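Local coordinates for regulator of nonsense transcripts 2 (Homo sapiens, PDB 4CEM), which acts as a core factor of nonsense-mediated mRNA decay, its first MIF4G domain being a helical fold that probably serves as a scaffold, at residues 16-21 against 221-226. Numbering follows the deposited sequence.
Sequences QEAWER and SFPPSE
The indole of Trp19 lies with one face against Pro223 and, at its edge, donates a hydrogen bond from NE1 to the backbone O of Ser221 (2.9 Å). The acceptor lies almost in the indole plane, and NE1 in turn lies in the plane of the Ser221 carbonyl, with a moderately bent N-H...O angle of 147°. Over the ring face, Pro223 CG sits 3.8 Å from the centroid of the five-membered ring, close to its normal, a CH-pi contact. Pro223 CA continues the cover on the same face, toward the CZ2 rim of the six-membered ring (3.4 Å from Trp19 CZ2), and at the outer rim Pro224 CD approaches Trp19 CH2 obliquely. A chi1 of -80° sets Trp19 CG anti to the carbonyl carbon, beside the backbone N, and the ring beyond it reaches the loop.

One residue earlier, Ala18 CB packs against Pro223 CD (3.7 Å) and also meets the edge of the Phe222 ring at CD2 (3.9 Å). An alanine in place of Trp19 would probably leave the Ser221 carbonyl without this donor and strip Pro223 of the indole face that covers it on one side, leaving a gap there and loosening the loop against the helix.

Further out, Phe222 also rests on Val211, Ala214 and Ala215 of helix 209-218, while His15 meets both the Trp19 and Phe222 rings edge-to-face. Farther along the loop, Glu226 forms a salt bridge with Lys26, a further tie to helix 6-33. The long N-terminal helix is thus joined to the connection between helices 209-218 and 230-259 of the MIF4G fold by one directional bond combined with proline-on-indole packing, a pairing that would fix both the tilt and the position of the indole at the protein surface.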
# COMPACT_ATOMS: atom_id res chain seq x y z
N GLN A 16 -0.55 -20.04 -0.67
CA GLN A 16 -1.95 -20.01 -1.06
C GLN A 16 -2.45 -18.58 -1.30
O GLN A 16 -3.20 -18.33 -2.24
CB GLN A 16 -2.80 -20.65 0.03
CG GLN A 16 -4.28 -20.72 -0.26
CD GLN A 16 -5.02 -21.51 0.80
OE1 GLN A 16 -4.66 -21.47 1.98
NE2 GLN A 16 -6.04 -22.25 0.38
N GLU A 17 -2.02 -17.66 -0.44
CA GLU A 17 -2.40 -16.26 -0.55
C GLU A 17 -1.78 -15.63 -1.79
O GLU A 17 -2.43 -14.85 -2.48
CB GLU A 17 -1.97 -15.48 0.69
CG GLU A 17 -3.01 -15.55 1.81
CD GLU A 17 -2.43 -15.32 3.19
OE1 GLU A 17 -1.46 -14.52 3.32
OE2 GLU A 17 -2.94 -15.94 4.14
N ALA A 18 -0.52 -15.98 -2.04
CA ALA A 18 0.18 -15.53 -3.22
C ALA A 18 -0.64 -15.84 -4.47
O ALA A 18 -0.86 -14.97 -5.31
CB ALA A 18 1.54 -16.21 -3.29
N TRP A 19 -1.12 -17.07 -4.58
CA TRP A 19 -1.84 -17.48 -5.78
C TRP A 19 -3.20 -16.85 -5.89
O TRP A 19 -3.60 -16.44 -6.98
CB TRP A 19 -1.88 -19.00 -5.90
CG TRP A 19 -0.60 -19.54 -6.47
CD1 TRP A 19 0.46 -20.11 -5.78
CD2 TRP A 19 -0.17 -19.50 -7.86
NE1 TRP A 19 1.48 -20.44 -6.63
CE2 TRP A 19 1.16 -20.10 -7.89
CE3 TRP A 19 -0.74 -19.06 -9.04
CZ2 TRP A 19 1.86 -20.25 -9.08
CZ3 TRP A 19 -0.02 -19.21 -10.22
CH2 TRP A 19 1.25 -19.79 -10.24
N GLU A 20 -3.93 -16.77 -4.78
CA GLU A 20 -5.23 -16.08 -4.75
C GLU A 20 -5.07 -14.64 -5.22
O GLU A 20 -5.79 -14.18 -6.11
CB GLU A 20 -5.82 -16.09 -3.34
CG GLU A 20 -6.48 -17.41 -2.96
CD GLU A 20 -6.65 -17.61 -1.46
OE1 GLU A 20 -6.15 -16.79 -0.66
OE2 GLU A 20 -7.29 -18.62 -1.07
N ARG A 21 -4.10 -13.96 -4.64
CA ARG A 21 -3.75 -12.61 -5.04
C ARG A 21 -3.46 -12.55 -6.54
O ARG A 21 -3.98 -11.69 -7.25
CB ARG A 21 -2.54 -12.11 -4.24
CG ARG A 21 -2.27 -10.62 -4.37
CD ARG A 21 -1.41 -10.08 -3.23
NE ARG A 21 0.00 -10.42 -3.39
CZ ARG A 21 0.64 -11.42 -2.78
NH1 ARG A 21 -0.00 -12.22 -1.92
NH2 ARG A 21 1.93 -11.63 -3.01
N SER A 221 5.97 -23.86 -5.83
CA SER A 221 6.16 -22.95 -6.95
C SER A 221 5.29 -21.71 -6.82
O SER A 221 4.07 -21.79 -6.95
CB SER A 221 5.83 -23.68 -8.25
OG SER A 221 5.38 -22.76 -9.21
N PHE A 222 5.91 -20.56 -6.60
CA PHE A 222 5.18 -19.30 -6.39
C PHE A 222 4.83 -18.59 -7.71
O PHE A 222 5.49 -18.82 -8.71
CB PHE A 222 6.00 -18.37 -5.50
CG PHE A 222 5.89 -18.69 -4.04
CD1 PHE A 222 6.64 -19.72 -3.50
CD2 PHE A 222 5.01 -17.99 -3.23
CE1 PHE A 222 6.53 -20.03 -2.15
CE2 PHE A 222 4.90 -18.29 -1.88
CZ PHE A 222 5.66 -19.32 -1.34
N PRO A 223 3.81 -17.70 -7.68
CA PRO A 223 3.29 -17.13 -8.92
C PRO A 223 4.34 -16.33 -9.67
O PRO A 223 5.18 -15.69 -9.06
CB PRO A 223 2.16 -16.19 -8.46
CG PRO A 223 1.97 -16.45 -7.01
CD PRO A 223 3.27 -16.99 -6.51
N PRO A 224 4.29 -16.34 -11.00
CA PRO A 224 5.26 -15.57 -11.75
C PRO A 224 4.89 -14.08 -11.79
O PRO A 224 3.70 -13.74 -11.68
CB PRO A 224 5.16 -16.18 -13.15
CG PRO A 224 3.74 -16.61 -13.26
CD PRO A 224 3.23 -16.89 -11.86
N SER A 225 5.88 -13.21 -11.93
CA SER A 225 5.64 -11.79 -12.20
C SER A 225 5.38 -11.62 -13.69
O SER A 225 6.30 -11.78 -14.49
CB SER A 225 6.83 -10.92 -11.79
OG SER A 225 6.67 -9.60 -12.27
N GLU A 226 4.14 -11.29 -14.05
CA GLU A 226 3.74 -11.17 -15.46
C GLU A 226 2.91 -9.93 -15.78
O GLU A 226 2.36 -9.82 -16.87
CB GLU A 226 2.91 -12.38 -15.87
CG GLU A 226 3.52 -13.73 -15.55
CD GLU A 226 2.69 -14.87 -16.11
OE1 GLU A 226 1.44 -14.81 -15.98
OE2 GLU A 226 3.31 -15.81 -16.68